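Local coordinates for protein putative angiotensinogen (Lampetra fluviatilis, PDB 5INW) that binds heparin, which promotes its inhibition of thrombin through a template mechanism, and belongs to the serpin family, at residues Phe90-Lys94 / Glu323-Gln328; Lys226-Val230 / Glu407-Val413; Phe352-Tyr358 / His395-Val401. The protein carries 1 engineered substitution. All coordinates share one frame; numbering follows the deposited sequence.

From the N terminus, helix 77-96 opens interaction 1, which closes 229 residues later, where helix 319-325 leads into helix 328-337. Inside that span, the loop after helix 208-221 starts interaction 2, which ends on strand 405-417, so interactions 1 and 2 cross. Interaction 3 pairs strands 345-359 and 389-401; it opens after interaction 1 has closed and is nested within interaction 2. Interactions 2 and 3 both reach the same sheet, through neighbouring strands 405-417 and 389-401, and touch, with E407 and E411 paired through their backbones to H400 and K396. Interaction 1 stands apart, its centre about 19 Å from that of interaction 3, and joins the first helix to the 319-337 helical region.

Interaction 1 of 3, residues Phe90-Lys94 / Glu323-Gln328; sequences FRLYK and EESVSQ
The ring of F90 lies flat against the backbone where V326 passes into S327. S327 N sits over the centre of the F90 ring, 3.8 Å above its plane, while the carbonyl carbon of V326 lies nearer the rim of the same face. F90 reaches this position with CG beside its own backbone N (chi1 -70°), and CD1 of F90 meets CB of V326 at 3.8 Å. One turn along the helix, K94 runs out nearly straight and then bends at its last torsion, bringing NZ down between two carbonyl groups. K94 NZ gives one hydrogen bond to V326 O (2.7 Å), in the carbonyl plane and on a lone pair, and another to E324 O (2.8 Å), approached from above the plane. Two carbonyl groups two residues apart thus hold the one ammonium group. In this serpin the contact joins the first helix, 77-96, to the connection between helices 319-325 and 328-337; S327 is the N-cap of the second, its OG accepting from the backbone N of Q330. Y93 is turned the other way, CG opposite its backbone N (chi1 -165°), which carries the phenol along the turn toward E323. Y93 OH donates to E323 OE2 at 2.8 Å, arriving from above the carboxylate plane, and ring and carboxylate stand 78° apart. The stem of E323 meets the ring at its edge, whereas CG2 of V326 touches CD1 of Y93, 4.1 Å away, obliquely to the ring. The carboxylate has a second partner, since OE2 also forms a salt bridge with R29 of the C-terminal peptide chain, which probably helps to keep it ionised. M27 of that chain packs on both F90 and Y93.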
loop_
_atom_site.group_PDB
_atom_site.type_symbol
_atom_site.label_atom_id
_atom_site.label_comp_id
_atom_site.label_asym_id
_atom_site.label_seq_id
_atom_site.Cartn_x
_atom_site.Cartn_y
_atom_site.Cartn_z
ATOM N N PHE A 90 -8.362 -2.010 -4.503
ATOM C CA PHE A 90 -9.026 -3.287 -4.780
ATOM C C PHE A 90 -8.984 -3.593 -6.296
ATOM O O PHE A 90 -8.590 -4.668 -6.732
ATOM C CB PHE A 90 -10.437 -3.252 -4.237
ATOM C CG PHE A 90 -10.533 -3.268 -2.729
ATOM C CD1 PHE A 90 -9.824 -4.193 -1.946
ATOM C CD2 PHE A 90 -11.397 -2.377 -2.065
ATOM C CE1 PHE A 90 -9.965 -4.212 -0.530
ATOM C CE2 PHE A 90 -11.516 -2.377 -0.668
ATOM C CZ PHE A 90 -10.800 -3.285 0.103
ATOM N N ARG A 91 -9.316 -2.596 -7.091
ATOM C CA ARG A 91 -9.152 -2.705 -8.517
ATOM C C ARG A 91 -7.728 -3.143 -8.865
ATOM O O ARG A 91 -7.530 -3.984 -9.739
ATOM C CB ARG A 91 -9.564 -1.397 -9.216
ATOM C CG ARG A 91 -11.071 -1.340 -9.488
ATOM C CD ARG A 91 -11.685 0.056 -9.447
ATOM N NE ARG A 91 -10.845 1.051 -10.137
ATOM C CZ ARG A 91 -10.655 2.330 -9.765
ATOM N NH1 ARG A 91 -11.268 2.859 -8.693
ATOM N NH2 ARG A 91 -9.823 3.094 -10.480
ATOM N N LEU A 92 -6.748 -2.625 -8.157
ATOM C CA LEU A 92 -5.398 -3.007 -8.453
ATOM C C LEU A 92 -5.173 -4.429 -8.023
ATOM O O LEU A 92 -4.516 -5.190 -8.728
ATOM C CB LEU A 92 -4.412 -2.060 -7.782
ATOM C CG LEU A 92 -2.936 -2.432 -7.853
ATOM C CD1 LEU A 92 -2.502 -2.426 -9.305
ATOM C CD2 LEU A 92 -2.088 -1.437 -7.069
ATOM N N TYR A 93 -5.710 -4.782 -6.865
ATOM C CA TYR A 93 -5.556 -6.136 -6.347
ATOM C C TYR A 93 -5.966 -7.125 -7.401
ATOM O O TYR A 93 -5.271 -8.109 -7.645
ATOM C CB TYR A 93 -6.432 -6.340 -5.121
ATOM C CG TYR A 93 -6.119 -7.557 -4.255
ATOM C CD1 TYR A 93 -6.604 -8.814 -4.569
ATOM C CD2 TYR A 93 -5.393 -7.428 -3.059
ATOM C CE1 TYR A 93 -6.332 -9.902 -3.762
ATOM C CE2 TYR A 93 -5.167 -8.500 -2.225
ATOM C CZ TYR A 93 -5.625 -9.744 -2.587
ATOM O OH TYR A 93 -5.348 -10.840 -1.777
ATOM N N LYS A 94 -7.112 -6.850 -8.007
ATOM C CA LYS A 94 -7.698 -7.702 -9.005
ATOM C C LYS A 94 -6.867 -7.877 -10.235
ATOM O O LYS A 94 -6.882 -8.936 -10.805
ATOM C CB LYS A 94 -9.041 -7.155 -9.408
ATOM C CG LYS A 94 -10.085 -7.451 -8.352
ATOM C CD LYS A 94 -11.279 -6.508 -8.497
ATOM C CE LYS A 94 -12.493 -7.028 -7.737
ATOM N NZ LYS A 94 -12.122 -7.613 -6.408
ATOM N N GLU A 323 -10.747 -13.537 -3.012
ATOM C CA GLU A 323 -9.986 -12.467 -3.678
ATOM C C GLU A 323 -10.733 -11.772 -4.803
ATOM O O GLU A 323 -10.421 -10.650 -5.106
ATOM C CB GLU A 323 -8.637 -13.003 -4.178
ATOM C CG GLU A 323 -7.717 -13.315 -3.006
ATOM C CD GLU A 323 -6.327 -13.778 -3.386
ATOM O OE1 GLU A 323 -6.145 -14.369 -4.460
ATOM O OE2 GLU A 323 -5.397 -13.565 -2.593
ATOM N N GLU A 324 -11.693 -12.454 -5.440
ATOM C CA GLU A 324 -12.615 -11.821 -6.397
ATOM C C GLU A 324 -13.581 -10.823 -5.772
ATOM O O GLU A 324 -13.892 -9.819 -6.381
ATOM C CB GLU A 324 -13.439 -12.866 -7.157
ATOM C CG GLU A 324 -12.804 -13.303 -8.454
ATOM C CD GLU A 324 -12.605 -12.124 -9.368
ATOM O OE1 GLU A 324 -13.617 -11.419 -9.633
ATOM O OE2 GLU A 324 -11.435 -11.890 -9.782
ATOM N N SER A 325 -14.078 -11.102 -4.571
ATOM C CA SER A 325 -15.108 -10.260 -3.950
ATOM C C SER A 325 -14.581 -8.967 -3.314
ATOM O O SER A 325 -15.408 -8.095 -2.977
ATOM C CB SER A 325 -15.847 -11.040 -2.876
ATOM O OG SER A 325 -14.982 -11.296 -1.798
ATOM N N VAL A 326 -13.247 -8.844 -3.130
ATOM C CA VAL A 326 -12.703 -7.693 -2.411
ATOM C C VAL A 326 -13.138 -6.394 -3.058
ATOM O O VAL A 326 -13.012 -6.193 -4.234
ATOM C CB VAL A 326 -11.175 -7.691 -2.181
ATOM C CG1 VAL A 326 -10.794 -8.832 -1.255
ATOM C CG2 VAL A 326 -10.381 -7.704 -3.486
ATOM N N SER A 327 -13.686 -5.528 -2.242
ATOM C CA SER A 327 -14.229 -4.284 -2.682
ATOM C C SER A 327 -14.490 -3.510 -1.415
ATOM O O SER A 327 -14.412 -4.045 -0.271
ATOM C CB SER A 327 -15.542 -4.475 -3.426
ATOM O OG SER A 327 -16.591 -4.789 -2.513
ATOM N N GLN A 328 -14.784 -2.241 -1.623
ATOM C CA GLN A 328 -15.201 -1.397 -0.553
ATOM C C GLN A 328 -16.473 -1.996 0.099
ATOM O O GLN A 328 -16.567 -2.090 1.325
ATOM C CB GLN A 328 -15.410 0.001 -1.102
ATOM C CG GLN A 328 -15.929 0.993 -0.099
ATOM C CD GLN A 328 -14.954 1.243 1.019
ATOM O OE1 GLN A 328 -13.743 1.107 0.843
ATOM N NE2 GLN A 328 -15.471 1.656 2.168
#

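Interaction 2 of 3, residues Lys226-Val230 / Glu407-Val413; sequences KFPDV and EAKAETV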
loop_
_atom_site.group_PDB
_atom_site.type_symbol
_atom_site.label_atom_id
_atom_site.label_comp_id
_atom_site.label_asym_id
_atom_site.label_seq_id
_atom_site.Cartn_x
_atom_site.Cartn_y
_atom_site.Cartn_z
ATOM N N LYS A 226 14.854 4.799 7.773
ATOM C CA LYS A 226 13.981 3.655 7.499
ATOM C C LYS A 226 14.024 3.307 6.015
ATOM O O LYS A 226 13.846 2.166 5.627
ATOM C CB LYS A 226 12.546 3.970 7.909
ATOM C CG LYS A 226 12.323 4.031 9.416
ATOM C CD LYS A 226 12.630 2.652 10.037
ATOM C CE LYS A 226 11.987 2.446 11.405
ATOM N NZ LYS A 226 12.593 3.268 12.499
ATOM N N PHE A 227 14.247 4.320 5.191
ATOM C CA PHE A 227 14.278 4.160 3.767
ATOM C C PHE A 227 15.618 4.633 3.189
ATOM O O PHE A 227 15.780 5.802 2.820
ATOM C CB PHE A 227 13.129 4.962 3.168
ATOM C CG PHE A 227 11.780 4.472 3.555
ATOM C CD1 PHE A 227 11.172 4.932 4.679
ATOM C CD2 PHE A 227 11.133 3.532 2.783
ATOM C CE1 PHE A 227 9.941 4.477 5.031
ATOM C CE2 PHE A 227 9.901 3.066 3.130
ATOM C CZ PHE A 227 9.294 3.544 4.251
ATOM N N PRO A 228 16.605 3.724 3.135
ATOM C CA PRO A 228 17.800 3.960 2.316
ATOM C C PRO A 228 17.496 3.318 0.974
ATOM O O PRO A 228 16.417 2.704 0.835
ATOM C CB PRO A 228 18.850 3.164 3.064
ATOM C CG PRO A 228 18.092 1.977 3.596
ATOM C CD PRO A 228 16.673 2.411 3.821
ATOM N N ASP A 229 18.392 3.436 0.003
ATOM C CA ASP A 229 18.269 2.689 -1.295
ATOM C C ASP A 229 16.864 2.562 -2.008
ATOM O O ASP A 229 16.625 1.626 -2.759
ATOM C CB ASP A 229 18.928 1.297 -1.178
ATOM C CG ASP A 229 18.147 0.337 -0.277
ATOM O OD1 ASP A 229 16.891 0.403 -0.206
ATOM O OD2 ASP A 229 18.797 -0.514 0.368
ATOM N N VAL A 230 15.978 3.530 -1.819
ATOM C CA VAL A 230 14.706 3.550 -2.494
ATOM C C VAL A 230 14.941 3.647 -4.006
ATOM O O VAL A 230 14.140 3.152 -4.788
ATOM C CB VAL A 230 13.842 4.751 -2.031
ATOM C CG1 VAL A 230 12.552 4.913 -2.855
ATOM C CG2 VAL A 230 13.481 4.602 -0.572
ATOM N N GLU A 407 5.229 -4.403 11.384
ATOM C CA GLU A 407 5.988 -3.338 10.783
ATOM C C GLU A 407 5.766 -3.483 9.309
ATOM O O GLU A 407 5.788 -4.612 8.793
ATOM C CB GLU A 407 7.457 -3.497 11.096
ATOM C CG GLU A 407 8.173 -2.155 11.267
ATOM C CD GLU A 407 9.669 -2.188 10.986
ATOM O OE1 GLU A 407 10.396 -1.518 11.731
ATOM O OE2 GLU A 407 10.123 -2.863 10.008
ATOM N N ALA A 408 5.465 -2.375 8.626
ATOM C CA ALA A 408 5.163 -2.411 7.176
ATOM C C ALA A 408 5.676 -1.170 6.510
ATOM O O ALA A 408 5.372 -0.087 6.994
ATOM C CB ALA A 408 3.666 -2.566 6.902
ATOM N N LYS A 409 6.394 -1.341 5.393
ATOM C CA LYS A 409 6.937 -0.256 4.588
ATOM C C LYS A 409 6.339 -0.399 3.202
ATOM O O LYS A 409 6.141 -1.507 2.762
ATOM C CB LYS A 409 8.437 -0.434 4.423
ATOM C CG LYS A 409 9.276 -0.115 5.629
ATOM C CD LYS A 409 10.679 -0.755 5.555
ATOM C CE LYS A 409 11.200 -1.105 6.967
ATOM N NZ LYS A 409 11.921 -2.419 7.120
ATOM N N ALA A 410 6.114 0.713 2.513
ATOM C CA ALA A 410 5.926 0.722 1.063
ATOM C C ALA A 410 6.647 1.899 0.450
ATOM O O ALA A 410 6.877 2.885 1.108
ATOM C CB ALA A 410 4.443 0.795 0.702
ATOM N N GLU A 411 6.932 1.792 -0.840
ATOM C CA GLU A 411 7.708 2.775 -1.607
ATOM C C GLU A 411 7.178 2.747 -3.028
ATOM O O GLU A 411 7.206 1.687 -3.653
ATOM C CB GLU A 411 9.110 2.259 -1.723
ATOM C CG GLU A 411 9.810 1.892 -0.427
ATOM C CD GLU A 411 11.218 1.374 -0.657
ATOM O OE1 GLU A 411 11.525 0.819 -1.748
ATOM O OE2 GLU A 411 12.025 1.510 0.282
ATOM N N THR A 412 6.685 3.881 -3.520
ATOM C CA THR A 412 6.326 4.016 -4.909
ATOM C C THR A 412 7.243 5.041 -5.549
ATOM O O THR A 412 7.428 6.127 -5.026
ATOM C CB THR A 412 4.927 4.525 -5.009
ATOM O OG1 THR A 412 4.115 3.705 -4.159
ATOM C CG2 THR A 412 4.432 4.507 -6.444
ATOM N N VAL A 413 7.794 4.677 -6.698
ATOM C CA VAL A 413 8.705 5.494 -7.455
ATOM C C VAL A 413 8.143 5.668 -8.871
ATOM O O VAL A 413 7.805 4.690 -9.512
ATOM C CB VAL A 413 10.112 4.853 -7.495
ATOM C CG1 VAL A 413 11.077 5.695 -8.314
ATOM C CG2 VAL A 413 10.646 4.744 -6.119
#
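F227 dips from the 226-230 loop between the side chains of K409 and E411 on strand 405-417. CZ of F227 meets CG of K409 at 3.9 Å, and CE2 of F227 lies 3.7 Å from CG of E411, so the methylene stems of both charged residues pack against the outer part of the ring. The carboxylate of E411 comes round to the ring edge, with OE2 in the ring plane 3.3 Å from CD2 of F227. With CG beside the backbone N (chi1 -54°) and the chain straight beyond it, E411 also brings OE2 to 3.5 Å from CG2 of V230. The other branch of V230, CG1, packs on CG2 of V413 at 3.8 Å.

Further out, I219 of helix 208-221 and V245 and Y247 of strand 238-251 also touch F227. K409 NZ forms a salt bridge with E407 OE2 (3.4 Å) on its own strand, the hydrogen bond within it weak, and E407 OE1 is hydrogen-bonded to the hydroxyl of Y247. In this cleaved serpin, strand 405-417 is the inserted part of the reactive-centre loop, lying between strands 238-251 and 389-401.

Neither hydrogen bonds nor salt bridges join the two segments; apolar stems and a ring edge turned to a carboxylate, probably mildly attractive, do the holding, so the loop rests on the inserted strand mainly through side chains.

Interaction 3 of 3, residues Phe352-Tyr358 / His395-Val401; sequences FKISVSY and HKSVLHV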
loop_
_atom_site.group_PDB
_atom_site.type_symbol
_atom_site.label_atom_id
_atom_site.label_comp_id
_atom_site.label_asym_id
_atom_site.label_seq_id
_atom_site.Cartn_x
_atom_site.Cartn_y
_atom_site.Cartn_z
ATOM N N PHE A 352 6.612 -13.875 10.449
ATOM C CA PHE A 352 7.240 -13.878 9.142
ATOM C C PHE A 352 7.577 -12.487 8.703
ATOM O O PHE A 352 7.010 -11.526 9.215
ATOM C CB PHE A 352 6.298 -14.474 8.104
ATOM C CG PHE A 352 4.985 -13.742 7.972
ATOM C CD1 PHE A 352 3.936 -14.034 8.812
ATOM C CD2 PHE A 352 4.794 -12.763 7.015
ATOM C CE1 PHE A 352 2.725 -13.354 8.702
ATOM C CE2 PHE A 352 3.587 -12.084 6.902
ATOM C CZ PHE A 352 2.547 -12.391 7.744
ATOM N N LYS A 353 8.535 -12.398 7.780
ATOM C CA LYS A 353 8.854 -11.161 7.053
ATOM C C LYS A 353 8.825 -11.524 5.570
ATOM O O LYS A 353 9.607 -12.364 5.124
ATOM C CB LYS A 353 10.219 -10.610 7.456
ATOM C CG LYS A 353 10.432 -9.161 7.056
ATOM C CD LYS A 353 11.764 -8.640 7.574
ATOM C CE LYS A 353 11.809 -7.116 7.584
ATOM N NZ LYS A 353 13.235 -6.646 7.622
ATOM N N ILE A 354 7.894 -10.934 4.834
ATOM C CA ILE A 354 7.837 -11.085 3.382
ATOM C C ILE A 354 7.961 -9.743 2.671
ATOM O O ILE A 354 7.532 -8.733 3.213
ATOM C CB ILE A 354 6.536 -11.762 2.920
ATOM C CG1 ILE A 354 5.281 -10.924 3.214
ATOM C CG2 ILE A 354 6.413 -13.146 3.528
ATOM C CD1 ILE A 354 4.178 -11.149 2.206
ATOM N N SER A 355 8.563 -9.718 1.488
ATOM C CA SER A 355 8.626 -8.489 0.679
ATOM C C SER A 355 8.327 -8.775 -0.752
ATOM O O SER A 355 8.655 -9.830 -1.230
ATOM C CB SER A 355 9.973 -7.798 0.797
ATOM O OG SER A 355 11.031 -8.682 0.574
ATOM N N VAL A 356 7.681 -7.836 -1.436
ATOM C CA VAL A 356 7.118 -8.033 -2.790
ATOM C C VAL A 356 7.509 -6.832 -3.637
ATOM O O VAL A 356 7.568 -5.730 -3.120
ATOM C CB VAL A 356 5.585 -8.088 -2.695
ATOM C CG1 VAL A 356 4.955 -8.290 -4.068
ATOM C CG2 VAL A 356 5.139 -9.157 -1.678
ATOM N N SER A 357 7.768 -7.019 -4.923
ATOM C CA SER A 357 8.039 -5.884 -5.830
ATOM C C SER A 357 7.098 -5.935 -6.987
ATOM O O SER A 357 6.730 -6.993 -7.440
ATOM C CB SER A 357 9.455 -5.921 -6.365
ATOM O OG SER A 357 10.358 -5.829 -5.310
ATOM N N TYR A 358 6.775 -4.778 -7.536
ATOM C CA TYR A 358 5.973 -4.720 -8.730
ATOM C C TYR A 358 6.500 -3.689 -9.693
ATOM O O TYR A 358 7.202 -2.751 -9.318
ATOM C CB TYR A 358 4.534 -4.396 -8.399
ATOM C CG TYR A 358 3.821 -5.313 -7.402
ATOM C CD1 TYR A 358 3.163 -6.452 -7.823
ATOM C CD2 TYR A 358 3.746 -4.969 -6.059
ATOM C CE1 TYR A 358 2.473 -7.243 -6.949
ATOM C CE2 TYR A 358 3.056 -5.746 -5.164
ATOM C CZ TYR A 358 2.421 -6.893 -5.610
ATOM O OH TYR A 358 1.745 -7.692 -4.714
ATOM N N HIS A 395 6.617 -0.338 -7.416
ATOM C CA HIS A 395 6.036 -0.348 -6.098
ATOM C C HIS A 395 6.681 -1.479 -5.374
ATOM O O HIS A 395 6.783 -2.534 -5.888
ATOM C CB HIS A 395 4.533 -0.525 -6.125
ATOM C CG HIS A 395 3.925 -0.421 -4.775
ATOM N ND1 HIS A 395 3.655 0.784 -4.173
ATOM C CD2 HIS A 395 3.639 -1.365 -3.859
ATOM C CE1 HIS A 395 3.192 0.572 -2.959
ATOM N NE2 HIS A 395 3.165 -0.725 -2.750
ATOM N N LYS A 396 7.165 -1.224 -4.184
ATOM C CA LYS A 396 7.922 -2.193 -3.382
ATOM C C LYS A 396 7.353 -2.107 -1.951
ATOM O O LYS A 396 7.073 -0.999 -1.443
ATOM C CB LYS A 396 9.389 -1.793 -3.442
ATOM C CG LYS A 396 10.382 -2.901 -3.206
ATOM C CD LYS A 396 10.718 -3.124 -1.713
ATOM C CE LYS A 396 11.605 -4.355 -1.504
ATOM N NZ LYS A 396 12.524 -4.186 -0.349
ATOM N N SER A 397 7.106 -3.244 -1.309
ATOM C CA SER A 397 6.535 -3.243 0.061
ATOM C C SER A 397 7.013 -4.380 0.932
ATOM O O SER A 397 7.385 -5.400 0.417
ATOM C CB SER A 397 5.016 -3.272 -0.025
ATOM O OG SER A 397 4.653 -4.442 -0.724
ATOM N N VAL A 398 7.009 -4.198 2.245
ATOM C CA VAL A 398 7.441 -5.224 3.182
ATOM C C VAL A 398 6.474 -5.375 4.367
ATOM O O VAL A 398 5.967 -4.385 4.863
ATOM C CB VAL A 398 8.815 -4.912 3.769
ATOM C CG1 VAL A 398 9.337 -6.115 4.583
ATOM C CG2 VAL A 398 9.798 -4.555 2.684
ATOM N N LEU A 399 6.223 -6.618 4.798
ATOM C CA LEU A 399 5.323 -6.911 5.908
ATOM C C LEU A 399 6.064 -7.784 6.896
ATOM O O LEU A 399 6.584 -8.795 6.517
ATOM C CB LEU A 399 4.029 -7.603 5.427
ATOM C CG LEU A 399 3.059 -7.989 6.558
ATOM C CD1 LEU A 399 2.646 -6.769 7.389
ATOM C CD2 LEU A 399 1.831 -8.712 6.011
ATOM N N HIS A 400 6.124 -7.354 8.144
ATOM C CA HIS A 400 6.804 -8.066 9.187
ATOM C C HIS A 400 5.795 -8.199 10.312
ATOM O O HIS A 400 5.345 -7.230 10.848
ATOM C CB HIS A 400 8.077 -7.297 9.610
ATOM C CG HIS A 400 8.977 -8.033 10.572
ATOM N ND1 HIS A 400 9.873 -7.381 11.404
ATOM C CD2 HIS A 400 9.109 -9.356 10.850
ATOM C CE1 HIS A 400 10.524 -8.268 12.144
ATOM N NE2 HIS A 400 10.086 -9.475 11.819
ATOM N N VAL A 401 5.382 -9.411 10.597
ATOM C CA VAL A 401 4.549 -9.702 11.739
ATOM C C VAL A 401 5.386 -10.460 12.801
ATOM O O VAL A 401 6.132 -11.405 12.473
ATOM C CB VAL A 401 3.308 -10.529 11.307
ATOM C CG1 VAL A 401 2.468 -10.920 12.515
ATOM C CG2 VAL A 401 2.478 -9.732 10.294
#
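F352 lays one face of its ring over CB of V401, and CZ of F352 touches CG2 of V401 at 3.7 Å. The ring gets there because CG lies between the backbone N and the carbonyl carbon (chi1 59°), a setting that swings it across toward the neighbouring strand. CD2 of L399 then closes on the ring edge, 3.9 Å from CE2 of F352, and P33 of the C-terminal peptide chain also packs on this phenylalanine. Also on this face, I354 and L399 run side by side in the same direction.

On the other face, K353 stretches out fully and passes across H400, CD of K353 lying 4.1 Å above the imidazole plane near the rim. The same imidazole turns an edge inward: CD2 of H400 lies 3.4 Å from F352 O, which is in the plane of the ring. Farther along, V398 presses CG2 against CB of S355 at 3.8 Å.

Eight backbone hydrogen bonds hold the strands together, 173° apart in direction, hydrogen-bonded pairs alternating with non-hydrogen-bonded ones.

These are two neighbouring strands of the large serpin sheet A, and 389-401 has the inserted strand 405-417 on its far side, where H395 ND1 bonds T412 OG1. The face with F352 and L399 is turned to strand 106-108: S397 OG and Y358 OH both bond the backbone of F107. H395 reaches beyond it to S112 and I113 of helix 110-122.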